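Long-range contacts in plasmid pRiA4b Orf3-like domain-containing protein (Methanosarcina mazei, PDB 2I1S), which is of unknown function but belongs to the plasmid pRiA4b ORF-3-like protein family: residues T104-D109 / P141-G146; S14-T19 / N110-V115; Q21-I26 / A134-A139. One frame throughout, in Å; residues are numbered along the deposited sequence. Where two conformers were deposited one is given.

Contact 1 of 3, residues T104-D109 / P141-G146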
loop_
_atom_site.group_PDB
_atom_site.type_symbol
_atom_site.label_atom_id
_atom_site.label_comp_id
_atom_site.label_asym_id
_atom_site.label_seq_id
_atom_site.Cartn_x
_atom_site.Cartn_y
_atom_site.Cartn_z
ATOM N N THR A 104 -3.507 7.314 1.234
ATOM C CA THR A 104 -2.656 7.961 2.219
ATOM C C THR A 104 -2.816 7.259 3.589
ATOM O O THR A 104 -3.926 6.975 4.049
ATOM C CB THR A 104 -2.983 9.489 2.312
ATOM O OG1 THR A 104 -2.874 10.080 1.007
ATOM C CG2 THR A 104 -2.036 10.234 3.292
ATOM N N TYR A 105 -1.685 6.956 4.219
ATOM C CA TYR A 105 -1.642 6.352 5.526
ATOM C C TYR A 105 -0.634 7.155 6.365
ATOM O O TYR A 105 0.495 7.410 5.911
ATOM C CB TYR A 105 -1.229 4.877 5.408
ATOM C CG TYR A 105 -0.886 4.235 6.739
ATOM C CD1 TYR A 105 -1.871 4.108 7.750
ATOM C CD2 TYR A 105 0.422 3.797 7.019
ATOM C CE1 TYR A 105 -1.577 3.532 9.003
ATOM C CE2 TYR A 105 0.732 3.211 8.256
ATOM C CZ TYR A 105 -0.287 3.099 9.265
ATOM O OH TYR A 105 -0.031 2.522 10.517
ATOM N N ASP A 106 -1.040 7.547 7.581
ATOM C CA ASP A 106 -0.221 8.363 8.494
ATOM C C ASP A 106 -0.244 9.794 8.018
ATOM O O ASP A 106 0.486 10.155 7.096
ATOM C CB ASP A 106 1.247 7.852 8.616
ATOM C CG ASP A 106 1.990 8.439 9.833
ATOM O OD1 ASP A 106 2.910 7.793 10.352
ATOM O OD2 ASP A 106 1.646 9.551 10.293
ATOM N N PHE A 107 -1.070 10.615 8.654
ATOM C CA PHE A 107 -1.239 12.010 8.259
ATOM C C PHE A 107 -0.112 12.900 8.786
ATOM O O PHE A 107 -0.104 14.117 8.521
ATOM C CB PHE A 107 -2.647 12.537 8.684
ATOM C CG PHE A 107 -3.794 11.816 7.985
ATOM C CD1 PHE A 107 -3.538 10.929 6.918
ATOM C CD2 PHE A 107 -5.111 12.046 8.358
ATOM C CE1 PHE A 107 -4.553 10.261 6.269
ATOM C CE2 PHE A 107 -6.159 11.383 7.704
ATOM C CZ PHE A 107 -5.888 10.490 6.669
ATOM N N GLY A 108 0.824 12.306 9.532
ATOM C CA GLY A 108 2.072 12.993 9.916
ATOM C C GLY A 108 3.200 12.708 8.922
ATOM O O GLY A 108 3.706 13.607 8.247
ATOM N N ASP A 109 3.587 11.441 8.808
ATOM C CA ASP A 109 4.605 11.036 7.840
ATOM C C ASP A 109 4.115 11.124 6.384
ATOM O O ASP A 109 4.937 11.293 5.475
ATOM C CB ASP A 109 5.113 9.608 8.132
ATOM C CG ASP A 109 6.141 9.546 9.274
ATOM O OD1 ASP A 109 6.288 10.507 10.065
ATOM O OD2 ASP A 109 6.826 8.509 9.375
ATOM N N PRO A 141 9.580 1.556 7.162
ATOM C CA PRO A 141 9.103 1.233 8.509
ATOM C C PRO A 141 8.123 2.292 9.005
ATOM O O PRO A 141 8.141 3.436 8.515
ATOM C CB PRO A 141 10.376 1.248 9.345
ATOM C CG PRO A 141 11.530 0.968 8.258
ATOM C CD PRO A 141 11.044 1.811 7.134
ATOM N N GLU A 142 7.268 1.886 9.947
ATOM C CA GLU A 142 6.392 2.811 10.586
ATOM C C GLU A 142 7.225 3.949 11.215
ATOM O O GLU A 142 8.292 3.693 11.754
ATOM C CB GLU A 142 5.507 2.093 11.638
ATOM C CG GLU A 142 4.439 1.147 11.033
ATOM C CD GLU A 142 3.078 1.831 10.833
ATOM O OE1 GLU A 142 3.045 3.083 10.832
ATOM O OE2 GLU A 142 2.029 1.130 10.690
ATOM N N ASP A 143 6.722 5.194 11.096
ATOM C CA ASP A 143 7.167 6.345 11.887
ATOM C C ASP A 143 8.560 6.870 11.463
ATOM O O ASP A 143 9.194 7.685 12.175
ATOM C CB ASP A 143 7.119 5.978 13.380
ATOM C CG ASP A 143 5.764 5.418 13.799
ATOM O OD1 ASP A 143 4.715 6.008 13.448
ATOM O OD2 ASP A 143 5.734 4.395 14.495
ATOM N N SER A 144 9.009 6.412 10.290
ATOM C CA SER A 144 10.384 6.663 9.838
ATOM C C SER A 144 10.625 8.063 9.225
ATOM O O SER A 144 11.687 8.306 8.645
ATOM C CB SER A 144 10.871 5.561 8.889
ATOM O OG SER A 144 10.160 5.582 7.667
ATOM N N GLY A 145 9.634 8.945 9.326
ATOM C CA GLY A 145 9.791 10.349 8.938
ATOM C C GLY A 145 9.345 10.718 7.521
ATOM O O GLY A 145 9.657 11.810 7.063
ATOM N N GLY A 146 8.596 9.838 6.839
ATOM C CA GLY A 146 8.053 10.156 5.534
ATOM C C GLY A 146 9.114 9.822 4.493
ATOM O O GLY A 146 10.147 9.226 4.816
HETATM O O HOH W 1 4.226 5.367 9.874
HETATM O O HOH W 2 4.569 8.455 12.964
HETATM O O HOH W 3 7.948 10.236 12.124
#

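Contact 2 of 3, residues S14-T19 / N110-V115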
loop_
_atom_site.group_PDB
_atom_site.type_symbol
_atom_site.label_atom_id
_atom_site.label_comp_id
_atom_site.label_asym_id
_atom_site.label_seq_id
_atom_site.Cartn_x
_atom_site.Cartn_y
_atom_site.Cartn_z
ATOM N N SER A 14 2.346 1.004 -5.232
ATOM C CA SER A 14 3.674 1.607 -5.169
ATOM C C SER A 14 3.736 2.744 -4.169
ATOM O O SER A 14 2.880 3.625 -4.150
ATOM C CB SER A 14 4.182 2.053 -6.563
ATOM O OG SER A 14 3.761 3.362 -6.939
ATOM N N ILE A 15 4.758 2.711 -3.325
ATOM C CA ILE A 15 5.038 3.834 -2.451
ATOM C C ILE A 15 5.547 4.983 -3.341
ATOM O O ILE A 15 6.560 4.839 -4.065
ATOM C CB ILE A 15 6.075 3.473 -1.340
ATOM C CG1 ILE A 15 5.481 2.513 -0.351
ATOM C CG2 ILE A 15 6.485 4.728 -0.551
ATOM C CD1 ILE A 15 6.475 2.042 0.659
ATOM N N LYS A 16 4.836 6.107 -3.302
ATOM C CA LYS A 16 5.298 7.340 -3.974
ATOM C C LYS A 16 6.477 8.042 -3.314
ATOM O O LYS A 16 6.581 8.096 -2.096
ATOM C CB LYS A 16 4.193 8.371 -3.971
ATOM C CG LYS A 16 3.071 8.073 -4.921
ATOM C CD LYS A 16 2.085 9.204 -4.831
ATOM C CE LYS A 16 2.785 10.523 -5.111
ATOM N NZ LYS A 16 1.796 11.465 -5.725
ATOM N N GLY A 17 7.332 8.620 -4.158
ATOM C CA GLY A 17 8.401 9.514 -3.749
ATOM C C GLY A 17 9.708 8.843 -3.385
ATOM O O GLY A 17 10.656 9.510 -3.063
ATOM N N ILE A 18 9.785 7.535 -3.388
ATOM C CA ILE A 18 11.072 6.875 -3.085
ATOM C C ILE A 18 11.537 6.175 -4.381
ATOM O O ILE A 18 10.736 5.485 -5.041
ATOM C CB ILE A 18 10.935 5.876 -1.886
ATOM C CG1 ILE A 18 11.038 6.624 -0.561
ATOM C CG2 ILE A 18 12.026 4.772 -1.890
ATOM C CD1 ILE A 18 10.085 6.082 0.424
ATOM N N THR A 19 12.803 6.402 -4.760
ATOM C CA THR A 19 13.407 5.672 -5.868
ATOM C C THR A 19 14.733 5.033 -5.383
ATOM O O THR A 19 15.412 5.590 -4.500
ATOM C CB THR A 19 13.611 6.522 -7.155
ATOM O OG1 THR A 19 14.460 7.612 -6.847
ATOM C CG2 THR A 19 12.316 7.073 -7.688
ATOM N N ASN A 110 2.806 10.995 6.168
ATOM C CA ASN A 110 2.161 11.214 4.859
ATOM C C ASN A 110 2.647 10.178 3.820
ATOM O O ASN A 110 3.192 10.504 2.761
ATOM C CB ASN A 110 2.296 12.699 4.418
ATOM C CG ASN A 110 1.452 13.054 3.144
ATOM O OD1 ASN A 110 0.344 12.541 2.935
ATOM N ND2 ASN A 110 2.003 13.945 2.295
ATOM N N TRP A 111 2.507 8.907 4.169
ATOM C CA TRP A 111 2.814 7.842 3.219
ATOM C C TRP A 111 1.716 7.766 2.202
ATOM O O TRP A 111 0.526 7.748 2.559
ATOM C CB TRP A 111 2.925 6.470 3.920
ATOM C CG TRP A 111 3.956 6.412 5.046
ATOM C CD1 TRP A 111 3.708 6.130 6.351
ATOM C CD2 TRP A 111 5.382 6.612 4.937
ATOM N NE1 TRP A 111 4.876 6.168 7.077
ATOM C CE2 TRP A 111 5.922 6.447 6.236
ATOM C CE3 TRP A 111 6.251 6.925 3.871
ATOM C CZ2 TRP A 111 7.307 6.577 6.509
ATOM C CZ3 TRP A 111 7.620 7.067 4.129
ATOM C CH2 TRP A 111 8.143 6.876 5.449
ATOM N N GLN A 112 2.115 7.655 0.940
ATOM C CA GLN A 112 1.156 7.542 -0.162
ATOM C C GLN A 112 1.448 6.350 -1.001
ATOM O O GLN A 112 2.573 6.156 -1.479
ATOM C CB GLN A 112 1.169 8.800 -1.008
ATOM C CG GLN A 112 0.628 10.034 -0.261
ATOM C CD GLN A 112 0.781 11.285 -1.063
ATOM O OE1 GLN A 112 1.828 11.537 -1.639
ATOM N NE2 GLN A 112 -0.265 12.083 -1.112
ATOM N N VAL A 113 0.427 5.536 -1.186
ATOM C CA VAL A 113 0.538 4.367 -2.016
ATOM C C VAL A 113 -0.334 4.580 -3.256
ATOM O O VAL A 113 -1.509 4.886 -3.112
ATOM C CB VAL A 113 0.088 3.115 -1.261
ATOM C CG1 VAL A 113 0.169 1.865 -2.198
ATOM C CG2 VAL A 113 0.894 2.943 0.042
ATOM N N LYS A 114 0.257 4.460 -4.451
ATOM C CA LYS A 114 -0.508 4.449 -5.707
ATOM C C LYS A 114 -1.095 3.074 -5.894
ATOM O O LYS A 114 -0.410 2.044 -5.725
ATOM C CB LYS A 114 0.359 4.762 -6.922
ATOM C CG LYS A 114 0.823 6.173 -7.104
ATOM C CD LYS A 114 1.770 6.206 -8.353
ATOM C CE LYS A 114 1.801 7.575 -9.104
ATOM N NZ LYS A 114 2.890 8.468 -8.595
ATOM N N VAL A 115 -2.369 3.033 -6.219
ATOM C CA VAL A 115 -3.035 1.734 -6.439
ATOM C C VAL A 115 -3.479 1.757 -7.896
ATOM O O VAL A 115 -4.214 2.650 -8.324
ATOM C CB VAL A 115 -4.244 1.489 -5.475
ATOM C CG1 VAL A 115 -4.830 0.109 -5.698
ATOM C CG2 VAL A 115 -3.845 1.697 -3.992
HETATM O O HOH W 4 4.844 8.115 0.379
#

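Contact 3 of 3, residues Q21-I26 / A134-A139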
loop_
_atom_site.group_PDB
_atom_site.type_symbol
_atom_site.label_atom_id
_atom_site.label_comp_id
_atom_site.label_asym_id
_atom_site.label_seq_id
_atom_site.Cartn_x
_atom_site.Cartn_y
_atom_site.Cartn_z
ATOM N N GLN A 21 11.879 2.301 -6.882
ATOM C CA GLN A 21 10.502 2.060 -6.469
ATOM C C GLN A 21 10.265 0.870 -5.506
ATOM O O GLN A 21 10.785 -0.207 -5.682
ATOM C CB GLN A 21 9.624 1.960 -7.712
ATOM C CG GLN A 21 8.168 1.801 -7.429
ATOM C CD GLN A 21 7.364 1.729 -8.686
ATOM O OE1 GLN A 21 7.432 0.755 -9.431
ATOM N NE2 GLN A 21 6.601 2.767 -8.949
ATOM N N ILE A 22 9.524 1.117 -4.432
ATOM C CA ILE A 22 9.088 0.060 -3.534
ATOM C C ILE A 22 7.667 -0.294 -3.995
ATOM O O ILE A 22 6.812 0.595 -4.059
ATOM C CB ILE A 22 9.051 0.536 -2.053
ATOM C CG1 ILE A 22 10.411 1.107 -1.560
ATOM C CG2 ILE A 22 8.525 -0.554 -1.147
ATOM C CD1 ILE A 22 10.294 1.842 -0.221
ATOM N N TRP A 23 7.432 -1.560 -4.366
ATOM C CA TRP A 23 6.111 -1.973 -4.878
ATOM C C TRP A 23 5.802 -3.409 -4.532
ATOM O O TRP A 23 6.705 -4.185 -4.204
ATOM C CB TRP A 23 5.963 -1.762 -6.398
ATOM C CG TRP A 23 6.953 -2.592 -7.239
ATOM C CD1 TRP A 23 8.198 -2.199 -7.633
ATOM C CD2 TRP A 23 6.793 -3.942 -7.703
ATOM N NE1 TRP A 23 8.806 -3.187 -8.324
ATOM C CE2 TRP A 23 7.985 -4.286 -8.375
ATOM C CE3 TRP A 23 5.770 -4.915 -7.582
ATOM C CZ2 TRP A 23 8.195 -5.556 -8.969
ATOM C CZ3 TRP A 23 5.966 -6.166 -8.179
ATOM C CH2 TRP A 23 7.176 -6.467 -8.902
ATOM N N ARG A 24 4.504 -3.725 -4.601
ATOM C CA ARG A 24 3.935 -5.078 -4.420
ATOM C C ARG A 24 2.846 -5.311 -5.444
ATOM O O ARG A 24 2.125 -4.376 -5.849
ATOM C CB ARG A 24 3.296 -5.241 -3.038
ATOM C CG ARG A 24 4.055 -4.586 -1.947
ATOM C CD ARG A 24 5.222 -5.443 -1.636
ATOM N NE ARG A 24 5.910 -5.124 -0.374
ATOM C CZ ARG A 24 7.129 -4.623 -0.322
ATOM N NH1 ARG A 24 7.708 -4.484 0.828
ATOM N NH2 ARG A 24 7.769 -4.269 -1.430
ATOM N N ARG A 25 2.716 -6.539 -5.894
ATOM C CA ARG A 25 1.571 -6.870 -6.751
ATOM C C ARG A 25 0.692 -7.846 -5.977
ATOM O O ARG A 25 1.187 -8.801 -5.412
ATOM C CB ARG A 25 2.029 -7.401 -8.144
ATOM C CG ARG A 25 1.792 -6.399 -9.253
ATOM C CD ARG A 25 2.241 -6.866 -10.653
ATOM N NE ARG A 25 3.562 -6.312 -10.825
ATOM C CZ ARG A 25 3.915 -5.295 -11.594
ATOM N NH1 ARG A 25 3.079 -4.717 -12.420
ATOM N NH2 ARG A 25 5.161 -4.890 -11.545
ATOM N N ILE A 26 -0.589 -7.550 -5.872
ATOM C CA ILE A 26 -1.518 -8.426 -5.155
ATOM C C ILE A 26 -2.757 -8.686 -6.004
ATOM O O ILE A 26 -3.108 -7.857 -6.859
ATOM C CB ILE A 26 -1.956 -7.849 -3.760
ATOM C CG1 ILE A 26 -2.826 -6.581 -3.917
ATOM C CG2 ILE A 26 -0.742 -7.691 -2.810
ATOM C CD1 ILE A 26 -3.473 -6.033 -2.587
ATOM N N ALA A 134 4.331 -10.772 -6.203
ATOM C CA ALA A 134 5.630 -10.157 -6.486
ATOM C C ALA A 134 5.786 -8.812 -5.758
ATOM O O ALA A 134 4.810 -8.161 -5.348
ATOM C CB ALA A 134 5.802 -9.957 -8.028
ATOM N N GLY A 135 7.026 -8.380 -5.591
ATOM C CA GLY A 135 7.298 -7.079 -4.960
ATOM C C GLY A 135 8.767 -6.742 -5.067
ATOM O O GLY A 135 9.566 -7.594 -5.395
ATOM N N LYS A 136 9.125 -5.492 -4.820
ATOM C CA LYS A 136 10.532 -5.134 -4.771
ATOM C C LYS A 136 10.712 -4.182 -3.584
ATOM O O LYS A 136 9.887 -3.297 -3.399
ATOM C CB LYS A 136 10.946 -4.427 -6.052
ATOM C CG LYS A 136 12.318 -4.747 -6.557
ATOM C CD LYS A 136 12.401 -6.113 -7.162
ATOM C CE LYS A 136 13.839 -6.481 -7.449
ATOM N NZ LYS A 136 14.303 -6.266 -8.907
ATOM N N ARG A 137 11.786 -4.410 -2.817
ATOM C CA ARG A 137 12.334 -3.541 -1.777
ATOM C C ARG A 137 11.610 -3.717 -0.455
ATOM O O ARG A 137 10.446 -4.118 -0.429
ATOM C CB ARG A 137 12.372 -2.074 -2.191
ATOM C CG ARG A 137 13.036 -1.838 -3.542
ATOM C CD ARG A 137 13.511 -0.442 -3.664
ATOM N NE ARG A 137 14.666 -0.178 -2.830
ATOM C CZ ARG A 137 15.024 1.030 -2.398
ATOM N NH1 ARG A 137 14.283 2.092 -2.706
ATOM N NH2 ARG A 137 16.139 1.177 -1.664
ATOM N N ALA A 138 12.305 -3.441 0.640
ATOM C CA ALA A 138 11.656 -3.345 1.948
ATOM C C ALA A 138 10.660 -2.180 2.000
ATOM O O ALA A 138 10.939 -1.076 1.537
ATOM C CB ALA A 138 12.713 -3.196 3.053
ATOM N N ALA A 139 9.489 -2.437 2.553
ATOM C CA ALA A 139 8.542 -1.393 2.901
ATOM C C ALA A 139 9.131 -0.368 3.892
ATOM O O ALA A 139 10.023 -0.676 4.697
ATOM C CB ALA A 139 7.303 -2.028 3.461
#

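Contact 1 of 3, residues T104-D109 / P141-G146
Tyr105 sets its CG anti to the backbone N (chi1 168°), while Glu142 folds its chain at chi2 (-93°), and the two side chains cross at about a right angle. Tyr105 OH donates to Glu142 OE2 over 2.5 Å, a very short bond whose exact length is best treated with caution at this resolution. The carboxylate lies at the edge of the ring, with its own plane turned 71° from it. Glu48 N also bonds OE2, and Tyr50 N bonds the phenol oxygen. Farther along, Gly145 N reaches Asp109 OD2 at 2.8 Å from well above the carboxylate plane. Between these two bonds, Asp106 OD1 and Asp143 OD1 stand 4.0 Å apart. Two waters donate to Asp106 OD1: one also donates to Glu142 OE1 and accepts from Asp143 N, the other donates to Asp143 OD1, which His51 NE2 holds as well. Asp106 OD2 closes an Asx turn by taking Gly108 N at 3.0 Å and an Asx motif by taking Asp109 N from the same face. The contact thus joins the turn between strands 100-105 and 111-122 to the loop leading into helix 146-157, with Trp47 meeting the Tyr105 ring and Trp111 touching Asp106 and Ser144.

Contact 2 of 3, residues S14-T19 / N110-V115
Ser14 O takes the N-H of Lys114 at 2.8 Å, and the CA of Val113 adds a CH...O contact at 3.3 Å to the same oxygen. The return bond, Ser14 N to Lys114 O, measures 3.0 Å and makes Ser14 and Lys114 an antiparallel hydrogen-bonded pair; Ile15 and Val113 follow as a non-hydrogen-bonded pair. One step on, Lys16 N donates to Gln112 O at 2.9 Å with a nearly straight N-H...O angle of 166°. Beyond this the backbones part: a water accepts from Gln112 N and donates to Lys16 O, bridging the place where a direct bond would otherwise continue the ladder.

On the face carrying Ser14 and Lys114, the lysines meet through their aliphatic parts. Lys16 CG lies 3.7 Å from Lys114 CG, the two chains crossing at about a right angle, and Lys16 CE passes Gln112 OE1 at 3.7 Å. The Lys114 chain bends at chi4 (92°), and its NZ ends only 4.3 Å from Lys16 NZ, which would probably be mildly repulsive. Ile15 and Val113 point to the other face, where Leu13 also touches Val113. Strand 111-122 is flanked by 7-15 on one side and 100-105 on the other, strand 22-29 lies next beyond 7-15, and helix 146-157 packs on Ile18 and Trp111.

Contact 3 of 3, residues Q21-I26 / A134-A139
Strands 22-26 and 134-136 run antiparallel, their axes 176° apart in direction and 4.5 Å apart at closest approach. Trp23 and Lys136 form a hydrogen-bonded pair, with Lys136 N to Trp23 O at 2.8 Å, and Arg24 and Gly135 a non-hydrogen-bonded pair whose CA atoms come within 4.0 Å. That closeness suits glycine, since a CB on Gly135 would collide with Arg24 CD and Trp23 O.

Trp23 turns its CG between the backbone N and the carbonyl carbon (chi1 62°), and its indole lies against the partner strand: Gly135 CA makes a CH-pi contact 3.8 Å from the six-membered ring centroid, while Lys136 N sits over the ring centre. Ala134 CB touches Trp23 CZ3, Lys136 CB approaches Trp23 NE1 at 3.4 Å, and Arg25, salt-bridged through NH1 to Glu118, lays NH2 over the opposite face toward the rim. Strand 131-136 is one of two outermost strands of the mixed sheet within this chain, with 22-29 between it and 7-15.

On the sheet face away from Trp23, Arg24, bent at chi2 (-77°), grips Arg137 O end-on, through NH1 at 3.0 Å and NH2 at 2.9 Å. NH2 also donates to Trp23 O, from the face opposite Lys136 N, while Val44 O takes NE and Phe181 provides a cation-pi partner. Ile22 CG1 packs on Arg137 CB at 3.8 Å, and Arg137 bonds Pro20 O and salt-bridges Glu179.

Overall arrangement
Contacts 2 and 3 are antiparallel pairings in one mixed sheet, linked through neighbouring strands 7-15 and 22-29, where Ile15 N probably bonds Ile22 O. Contact 1 differs in kind: it joins the end of strand 100-105 and the turn after it to the loop before helix 146-157, through carboxylates, backbone N-H groups and waters, not a ladder. Strands 100-105 and 111-122 connect it to contact 2, with Trp111 packing against Ser144 and Gly146. Segment 134-139 of contact 3 runs almost directly into 141-146 of contact 1, yet the contact centres lie about 17 Å apart. All are partly buried; contact 2 lies between interior strands, contact 3 involves an outermost strand, and contact 1 is farthest from the chain centre.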